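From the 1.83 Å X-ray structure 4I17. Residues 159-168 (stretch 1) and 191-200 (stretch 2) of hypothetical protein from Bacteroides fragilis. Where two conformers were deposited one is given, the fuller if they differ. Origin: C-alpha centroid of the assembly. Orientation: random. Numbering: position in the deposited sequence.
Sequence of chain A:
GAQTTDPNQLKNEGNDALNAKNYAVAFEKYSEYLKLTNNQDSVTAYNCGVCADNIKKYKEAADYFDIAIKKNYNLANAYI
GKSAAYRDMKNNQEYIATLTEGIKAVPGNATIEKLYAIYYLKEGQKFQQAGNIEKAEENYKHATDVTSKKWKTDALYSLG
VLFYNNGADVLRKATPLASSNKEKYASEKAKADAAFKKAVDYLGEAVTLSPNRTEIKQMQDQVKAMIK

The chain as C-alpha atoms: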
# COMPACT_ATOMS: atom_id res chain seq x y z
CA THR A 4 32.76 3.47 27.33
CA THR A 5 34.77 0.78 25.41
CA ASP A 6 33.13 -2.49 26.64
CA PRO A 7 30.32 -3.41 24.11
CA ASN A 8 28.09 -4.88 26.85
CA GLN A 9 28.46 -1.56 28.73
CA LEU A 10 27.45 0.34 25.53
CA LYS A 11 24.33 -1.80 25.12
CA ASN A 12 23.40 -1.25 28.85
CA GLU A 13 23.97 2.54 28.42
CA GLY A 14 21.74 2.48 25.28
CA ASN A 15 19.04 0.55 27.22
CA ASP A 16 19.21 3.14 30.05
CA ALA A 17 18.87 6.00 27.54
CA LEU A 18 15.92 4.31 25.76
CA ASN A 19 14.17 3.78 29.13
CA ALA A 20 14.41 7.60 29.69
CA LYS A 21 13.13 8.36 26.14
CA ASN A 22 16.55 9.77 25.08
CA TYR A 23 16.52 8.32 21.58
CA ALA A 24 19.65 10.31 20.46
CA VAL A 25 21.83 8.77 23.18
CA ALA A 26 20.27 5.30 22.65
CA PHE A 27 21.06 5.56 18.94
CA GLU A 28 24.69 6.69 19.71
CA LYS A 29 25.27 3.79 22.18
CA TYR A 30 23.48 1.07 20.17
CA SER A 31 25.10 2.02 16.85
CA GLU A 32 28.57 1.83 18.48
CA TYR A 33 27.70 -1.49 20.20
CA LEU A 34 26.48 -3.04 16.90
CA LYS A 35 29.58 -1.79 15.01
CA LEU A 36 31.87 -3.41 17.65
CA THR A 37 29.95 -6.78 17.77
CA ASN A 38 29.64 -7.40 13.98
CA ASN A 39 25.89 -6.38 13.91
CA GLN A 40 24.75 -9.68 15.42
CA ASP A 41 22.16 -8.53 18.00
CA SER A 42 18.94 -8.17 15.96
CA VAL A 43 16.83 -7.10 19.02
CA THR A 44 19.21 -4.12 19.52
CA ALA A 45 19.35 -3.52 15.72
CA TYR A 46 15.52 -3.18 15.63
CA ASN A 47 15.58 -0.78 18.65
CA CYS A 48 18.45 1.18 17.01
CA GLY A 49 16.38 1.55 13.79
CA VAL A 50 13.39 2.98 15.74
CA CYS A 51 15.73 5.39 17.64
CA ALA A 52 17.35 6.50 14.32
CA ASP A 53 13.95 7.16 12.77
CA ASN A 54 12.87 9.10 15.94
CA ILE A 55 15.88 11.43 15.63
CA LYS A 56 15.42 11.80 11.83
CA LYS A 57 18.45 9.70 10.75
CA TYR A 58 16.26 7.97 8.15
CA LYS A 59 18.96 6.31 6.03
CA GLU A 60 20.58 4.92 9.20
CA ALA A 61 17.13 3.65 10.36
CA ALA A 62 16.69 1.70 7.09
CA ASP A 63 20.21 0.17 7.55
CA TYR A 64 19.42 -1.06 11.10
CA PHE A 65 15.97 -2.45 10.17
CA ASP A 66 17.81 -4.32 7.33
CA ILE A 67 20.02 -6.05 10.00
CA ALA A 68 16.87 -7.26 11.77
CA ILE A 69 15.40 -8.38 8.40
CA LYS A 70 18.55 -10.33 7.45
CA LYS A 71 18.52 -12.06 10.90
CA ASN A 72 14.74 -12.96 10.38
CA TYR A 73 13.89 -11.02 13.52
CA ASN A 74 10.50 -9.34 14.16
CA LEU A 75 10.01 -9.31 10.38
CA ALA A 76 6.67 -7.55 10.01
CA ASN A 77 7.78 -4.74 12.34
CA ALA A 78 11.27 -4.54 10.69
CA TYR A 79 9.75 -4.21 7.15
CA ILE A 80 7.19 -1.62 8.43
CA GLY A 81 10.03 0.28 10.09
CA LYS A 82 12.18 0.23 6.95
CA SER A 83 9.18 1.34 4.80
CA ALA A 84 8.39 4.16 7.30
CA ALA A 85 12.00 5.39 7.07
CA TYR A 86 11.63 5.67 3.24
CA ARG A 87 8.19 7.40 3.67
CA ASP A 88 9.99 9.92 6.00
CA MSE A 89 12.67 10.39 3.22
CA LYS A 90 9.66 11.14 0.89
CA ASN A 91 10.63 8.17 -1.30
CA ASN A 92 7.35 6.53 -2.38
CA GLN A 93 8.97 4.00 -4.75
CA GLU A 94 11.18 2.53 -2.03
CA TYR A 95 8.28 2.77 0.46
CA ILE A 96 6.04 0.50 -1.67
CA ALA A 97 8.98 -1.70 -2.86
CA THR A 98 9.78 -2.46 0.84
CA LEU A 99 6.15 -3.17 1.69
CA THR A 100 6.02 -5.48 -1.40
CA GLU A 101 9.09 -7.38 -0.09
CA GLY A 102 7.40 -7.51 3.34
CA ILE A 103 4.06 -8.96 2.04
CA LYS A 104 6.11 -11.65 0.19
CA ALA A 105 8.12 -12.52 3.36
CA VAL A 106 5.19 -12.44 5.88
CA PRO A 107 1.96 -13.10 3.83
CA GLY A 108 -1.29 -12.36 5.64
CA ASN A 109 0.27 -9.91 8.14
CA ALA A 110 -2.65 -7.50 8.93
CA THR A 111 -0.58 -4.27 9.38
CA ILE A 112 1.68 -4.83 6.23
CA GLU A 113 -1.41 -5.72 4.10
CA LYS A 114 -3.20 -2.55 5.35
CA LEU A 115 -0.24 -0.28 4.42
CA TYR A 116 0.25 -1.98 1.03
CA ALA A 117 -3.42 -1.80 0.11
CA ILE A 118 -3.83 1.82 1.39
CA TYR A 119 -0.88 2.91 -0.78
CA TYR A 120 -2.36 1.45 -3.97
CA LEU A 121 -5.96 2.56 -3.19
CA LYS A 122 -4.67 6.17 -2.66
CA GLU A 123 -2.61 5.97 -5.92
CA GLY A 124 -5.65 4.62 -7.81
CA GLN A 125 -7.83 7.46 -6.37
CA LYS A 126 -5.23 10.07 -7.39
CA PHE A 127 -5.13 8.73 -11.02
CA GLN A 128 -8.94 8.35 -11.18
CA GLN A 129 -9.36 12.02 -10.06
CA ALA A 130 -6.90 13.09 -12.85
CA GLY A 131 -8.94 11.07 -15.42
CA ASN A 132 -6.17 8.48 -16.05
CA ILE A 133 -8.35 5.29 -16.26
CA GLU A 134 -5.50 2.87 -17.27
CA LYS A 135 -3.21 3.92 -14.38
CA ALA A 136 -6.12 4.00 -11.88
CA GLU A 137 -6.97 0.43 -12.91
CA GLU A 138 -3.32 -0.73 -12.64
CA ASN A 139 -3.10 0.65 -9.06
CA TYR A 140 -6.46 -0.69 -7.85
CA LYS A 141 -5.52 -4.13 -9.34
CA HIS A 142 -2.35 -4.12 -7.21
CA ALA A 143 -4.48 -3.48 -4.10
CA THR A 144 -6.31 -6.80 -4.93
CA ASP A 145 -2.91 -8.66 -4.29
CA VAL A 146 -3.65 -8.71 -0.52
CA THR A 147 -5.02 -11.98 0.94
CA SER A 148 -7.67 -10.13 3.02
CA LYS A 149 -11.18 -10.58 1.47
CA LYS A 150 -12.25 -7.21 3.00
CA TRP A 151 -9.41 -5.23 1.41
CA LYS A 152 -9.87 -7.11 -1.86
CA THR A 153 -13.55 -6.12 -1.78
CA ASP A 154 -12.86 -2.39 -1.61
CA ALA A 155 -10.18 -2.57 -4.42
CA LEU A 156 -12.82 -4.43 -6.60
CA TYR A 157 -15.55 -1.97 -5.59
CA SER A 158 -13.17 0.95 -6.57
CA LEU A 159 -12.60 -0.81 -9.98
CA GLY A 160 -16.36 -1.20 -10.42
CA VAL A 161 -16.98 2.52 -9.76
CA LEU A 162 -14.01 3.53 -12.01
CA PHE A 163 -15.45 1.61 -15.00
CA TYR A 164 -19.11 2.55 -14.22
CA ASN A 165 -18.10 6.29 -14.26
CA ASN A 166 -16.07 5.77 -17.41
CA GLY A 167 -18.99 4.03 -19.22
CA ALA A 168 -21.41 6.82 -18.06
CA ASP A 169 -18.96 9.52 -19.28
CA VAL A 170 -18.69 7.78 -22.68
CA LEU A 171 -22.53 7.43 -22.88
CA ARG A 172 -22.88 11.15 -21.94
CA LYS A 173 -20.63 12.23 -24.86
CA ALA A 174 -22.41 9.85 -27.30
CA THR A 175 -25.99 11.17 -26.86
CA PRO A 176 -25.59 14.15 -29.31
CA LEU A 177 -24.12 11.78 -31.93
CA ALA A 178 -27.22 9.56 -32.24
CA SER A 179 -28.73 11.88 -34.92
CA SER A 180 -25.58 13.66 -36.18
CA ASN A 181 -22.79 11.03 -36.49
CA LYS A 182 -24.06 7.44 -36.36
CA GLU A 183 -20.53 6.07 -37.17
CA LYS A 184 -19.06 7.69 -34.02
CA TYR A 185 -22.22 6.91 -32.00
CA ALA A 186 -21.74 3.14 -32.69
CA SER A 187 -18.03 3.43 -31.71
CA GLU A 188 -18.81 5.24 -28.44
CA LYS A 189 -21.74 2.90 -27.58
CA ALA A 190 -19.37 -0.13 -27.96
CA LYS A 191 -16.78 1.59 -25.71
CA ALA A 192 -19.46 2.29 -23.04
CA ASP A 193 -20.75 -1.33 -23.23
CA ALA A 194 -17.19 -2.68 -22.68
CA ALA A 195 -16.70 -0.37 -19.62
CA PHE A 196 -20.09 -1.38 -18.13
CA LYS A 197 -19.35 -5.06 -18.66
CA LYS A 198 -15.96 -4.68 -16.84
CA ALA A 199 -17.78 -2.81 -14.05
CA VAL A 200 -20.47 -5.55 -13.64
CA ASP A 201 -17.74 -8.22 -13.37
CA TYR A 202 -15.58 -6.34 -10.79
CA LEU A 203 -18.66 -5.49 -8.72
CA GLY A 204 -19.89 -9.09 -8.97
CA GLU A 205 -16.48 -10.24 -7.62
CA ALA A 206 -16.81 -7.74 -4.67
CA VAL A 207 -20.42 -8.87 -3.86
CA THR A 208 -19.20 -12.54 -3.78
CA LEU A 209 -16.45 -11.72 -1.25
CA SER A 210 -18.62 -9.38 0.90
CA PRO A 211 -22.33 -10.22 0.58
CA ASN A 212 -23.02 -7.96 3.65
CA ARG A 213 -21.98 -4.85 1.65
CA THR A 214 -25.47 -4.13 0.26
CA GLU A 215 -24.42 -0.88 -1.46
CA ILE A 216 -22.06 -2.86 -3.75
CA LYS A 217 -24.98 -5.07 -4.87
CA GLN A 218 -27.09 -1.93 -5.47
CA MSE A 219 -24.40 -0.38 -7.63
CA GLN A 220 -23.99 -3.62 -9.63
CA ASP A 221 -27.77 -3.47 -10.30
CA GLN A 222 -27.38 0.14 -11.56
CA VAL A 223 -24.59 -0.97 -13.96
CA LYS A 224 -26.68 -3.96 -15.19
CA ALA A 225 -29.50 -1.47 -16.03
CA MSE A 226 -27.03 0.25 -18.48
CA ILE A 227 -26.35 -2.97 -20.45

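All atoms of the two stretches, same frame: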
# COMPACT_ATOMS: atom_id res chain seq x y z
N LEU A 159 -12.69 -0.49 -8.54
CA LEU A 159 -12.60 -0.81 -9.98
C LEU A 159 -13.97 -0.76 -10.62
O LEU A 159 -14.11 -0.27 -11.74
CB LEU A 159 -11.96 -2.19 -10.16
CG LEU A 159 -10.43 -2.17 -9.97
CD1 LEU A 159 -9.91 -3.54 -9.57
CD2 LEU A 159 -9.73 -1.64 -11.24
N GLY A 160 -14.98 -1.25 -9.92
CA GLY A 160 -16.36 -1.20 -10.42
C GLY A 160 -16.83 0.23 -10.63
O GLY A 160 -17.39 0.56 -11.68
N VAL A 161 -16.57 1.10 -9.63
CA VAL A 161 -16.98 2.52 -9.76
C VAL A 161 -16.19 3.20 -10.89
O VAL A 161 -16.76 4.03 -11.65
CB VAL A 161 -16.76 3.25 -8.41
CG1 VAL A 161 -16.95 4.76 -8.59
CG2 VAL A 161 -17.71 2.71 -7.34
N LEU A 162 -14.87 2.93 -10.96
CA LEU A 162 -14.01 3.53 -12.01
C LEU A 162 -14.61 3.25 -13.39
O LEU A 162 -14.76 4.17 -14.22
CB LEU A 162 -12.60 2.90 -11.90
CG LEU A 162 -11.61 3.21 -13.04
CD1 LEU A 162 -11.10 4.66 -12.93
CD2 LEU A 162 -10.38 2.27 -12.95
N PHE A 163 -14.90 1.96 -13.66
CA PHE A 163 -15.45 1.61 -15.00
C PHE A 163 -16.91 2.03 -15.20
O PHE A 163 -17.28 2.39 -16.32
CB PHE A 163 -15.24 0.11 -15.29
CG PHE A 163 -13.78 -0.05 -15.68
CD1 PHE A 163 -13.32 0.42 -16.92
CD2 PHE A 163 -12.84 -0.53 -14.77
CE1 PHE A 163 -11.96 0.38 -17.24
CE2 PHE A 163 -11.48 -0.62 -15.12
CZ PHE A 163 -11.05 -0.15 -16.35
N TYR A 164 -17.72 2.07 -14.13
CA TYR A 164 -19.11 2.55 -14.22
C TYR A 164 -19.11 4.06 -14.59
O TYR A 164 -19.86 4.48 -15.49
CB TYR A 164 -19.85 2.28 -12.89
CG TYR A 164 -21.27 2.80 -12.79
CD1 TYR A 164 -22.11 2.81 -13.90
CD2 TYR A 164 -21.80 3.19 -11.57
CE1 TYR A 164 -23.42 3.28 -13.81
CE2 TYR A 164 -23.12 3.63 -11.46
CZ TYR A 164 -23.93 3.67 -12.59
OH TYR A 164 -25.23 4.11 -12.49
N ASN A 165 -18.21 4.83 -13.97
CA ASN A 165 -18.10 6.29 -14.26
C ASN A 165 -17.57 6.51 -15.67
O ASN A 165 -18.02 7.41 -16.38
CB ASN A 165 -17.22 6.99 -13.24
CG ASN A 165 -17.90 7.16 -11.91
OD1 ASN A 165 -19.10 6.89 -11.76
ND2 ASN A 165 -17.16 7.65 -10.92
N ASN A 166 -16.63 5.67 -16.07
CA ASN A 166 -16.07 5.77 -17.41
C ASN A 166 -17.16 5.45 -18.48
O ASN A 166 -17.33 6.24 -19.41
CB ASN A 166 -14.89 4.84 -17.53
CG ASN A 166 -14.21 4.94 -18.86
OD1 ASN A 166 -13.88 6.02 -19.35
ND2 ASN A 166 -14.01 3.80 -19.45
N GLY A 167 -17.91 4.36 -18.30
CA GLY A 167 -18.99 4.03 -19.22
C GLY A 167 -20.04 5.14 -19.28
O GLY A 167 -20.47 5.51 -20.37
N ALA A 168 -20.42 5.72 -18.12
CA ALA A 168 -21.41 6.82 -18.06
C ALA A 168 -20.89 8.06 -18.78
O ALA A 168 -21.65 8.72 -19.50
CB ALA A 168 -21.73 7.16 -16.61
N LYS A 191 -17.72 1.26 -26.80
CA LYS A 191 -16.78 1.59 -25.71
C LYS A 191 -17.50 1.62 -24.35
O LYS A 191 -16.97 1.12 -23.35
CB LYS A 191 -16.09 2.93 -25.96
CG LYS A 191 -15.02 2.82 -27.04
CD LYS A 191 -14.48 4.20 -27.43
CE LYS A 191 -13.86 4.20 -28.81
NZ LYS A 191 -12.72 3.25 -28.93
N ALA A 192 -18.70 2.23 -24.30
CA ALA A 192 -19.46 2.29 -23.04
C ALA A 192 -19.84 0.88 -22.58
O ALA A 192 -19.67 0.56 -21.41
CB ALA A 192 -20.70 3.15 -23.21
N ASP A 193 -20.35 0.05 -23.51
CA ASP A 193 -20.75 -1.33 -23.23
C ASP A 193 -19.59 -2.13 -22.63
O ASP A 193 -19.77 -2.84 -21.64
CB ASP A 193 -21.26 -2.03 -24.51
CG ASP A 193 -22.09 -3.29 -24.25
OD1 ASP A 193 -22.99 -3.24 -23.39
OD2 ASP A 193 -21.89 -4.29 -24.97
N ALA A 194 -18.39 -1.99 -23.20
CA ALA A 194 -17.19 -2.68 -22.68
C ALA A 194 -16.88 -2.23 -21.24
O ALA A 194 -16.58 -3.07 -20.37
CB ALA A 194 -16.01 -2.41 -23.59
N ALA A 195 -16.94 -0.91 -20.98
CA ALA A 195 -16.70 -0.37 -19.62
C ALA A 195 -17.73 -0.91 -18.64
O ALA A 195 -17.36 -1.35 -17.56
CB ALA A 195 -16.76 1.15 -19.66
N PHE A 196 -19.03 -0.88 -19.01
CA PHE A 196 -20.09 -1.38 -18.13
C PHE A 196 -19.94 -2.86 -17.87
O PHE A 196 -20.18 -3.31 -16.75
CB PHE A 196 -21.49 -1.09 -18.69
CG PHE A 196 -21.91 0.38 -18.74
CD1 PHE A 196 -21.62 1.24 -17.69
CD2 PHE A 196 -22.56 0.89 -19.86
CE1 PHE A 196 -22.02 2.59 -17.73
CE2 PHE A 196 -22.96 2.23 -19.90
CZ PHE A 196 -22.70 3.07 -18.84
N LYS A 197 -19.54 -3.63 -18.88
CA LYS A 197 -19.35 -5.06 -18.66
C LYS A 197 -18.17 -5.31 -17.72
O LYS A 197 -18.28 -6.18 -16.85
CB LYS A 197 -19.19 -5.78 -20.00
CG LYS A 197 -20.57 -5.95 -20.66
CD LYS A 197 -20.51 -6.57 -22.04
CE LYS A 197 -21.91 -6.71 -22.61
NZ LYS A 197 -21.87 -7.17 -24.03
N LYS A 198 -17.07 -4.52 -17.82
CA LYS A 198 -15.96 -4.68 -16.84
C LYS A 198 -16.43 -4.34 -15.46
O LYS A 198 -16.12 -5.06 -14.50
CB LYS A 198 -14.78 -3.75 -17.19
CG LYS A 198 -13.87 -4.28 -18.27
CD LYS A 198 -12.77 -3.27 -18.59
CE LYS A 198 -11.51 -3.51 -17.80
NZ LYS A 198 -10.33 -2.82 -18.39
N ALA A 199 -17.21 -3.25 -15.34
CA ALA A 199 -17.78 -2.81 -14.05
C ALA A 199 -18.66 -3.89 -13.39
O ALA A 199 -18.49 -4.17 -12.20
CB ALA A 199 -18.59 -1.54 -14.26
N VAL A 200 -19.57 -4.52 -14.16
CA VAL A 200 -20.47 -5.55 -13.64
C VAL A 200 -19.65 -6.72 -13.07
O VAL A 200 -20.00 -7.28 -12.01
CB VAL A 200 -21.47 -6.04 -14.72
CG1 VAL A 200 -22.29 -7.25 -14.25
CG2 VAL A 200 -22.40 -4.92 -15.14

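Residues 159-168 and 191-200 are segments of two helices that pack nearly antiparallel, with N-to-C directions 161° apart. The axes approach to 7.7 Å, and small residues lie at both points where the backbones come closest, G160 with A199 and G167 with A192. No hydrogen bond crosses the interface. Packing does the work, and it buries 446 Å² in all.

K191 makes no contact, and its side chain leads away. A192 sits opposite G167, with the two CA atoms 4.2 Å apart. The methyl A192 CB lies 3.7 Å from G167 O. D193 points away and is salt-bridged within its own helix, D193 OD2 to K197 NZ at 3.0 Å. A194 stays exposed and out of contact.

A195 points toward the other helix. A195 CB touches G167 CA at 3.7 Å and N166 ND2 at 3.8 Å, while A195 O lies 3.4 Å from F163 CB. F196 starts sideways, in the m rotamer, and its ring end comes nearer. G167 CA lies over one face of the F196 ring, 4.0 Å from its centroid, in a CH-pi contact. Glycine suits this place: an ideal CB on G167 would fall 2.6 Å from F196 CE1, a clash. F196 CE1 also meets Y164 CD1 at 3.8 Å, at the edge of the tyrosine ring.

K197 points away. K198 points toward stretch 1 and lays its aliphatic chain over one face of the F163 ring, with K198 CE 4.0 Å from the centroid. K198 NZ is 3.4 Å from F163 CZ and is hydrogen-bonded elsewhere in the structure.

A199 closes the contact. A199 CA is 4.2 Å from G160 CA, and A199 CB packs 3.5 Å from G160 O, 3.9 Å from F163 CB and 4.2 Å from Y164 CB. A199 is buried, and its methyl is small enough to sit against the backbone at G160. V200 turns away.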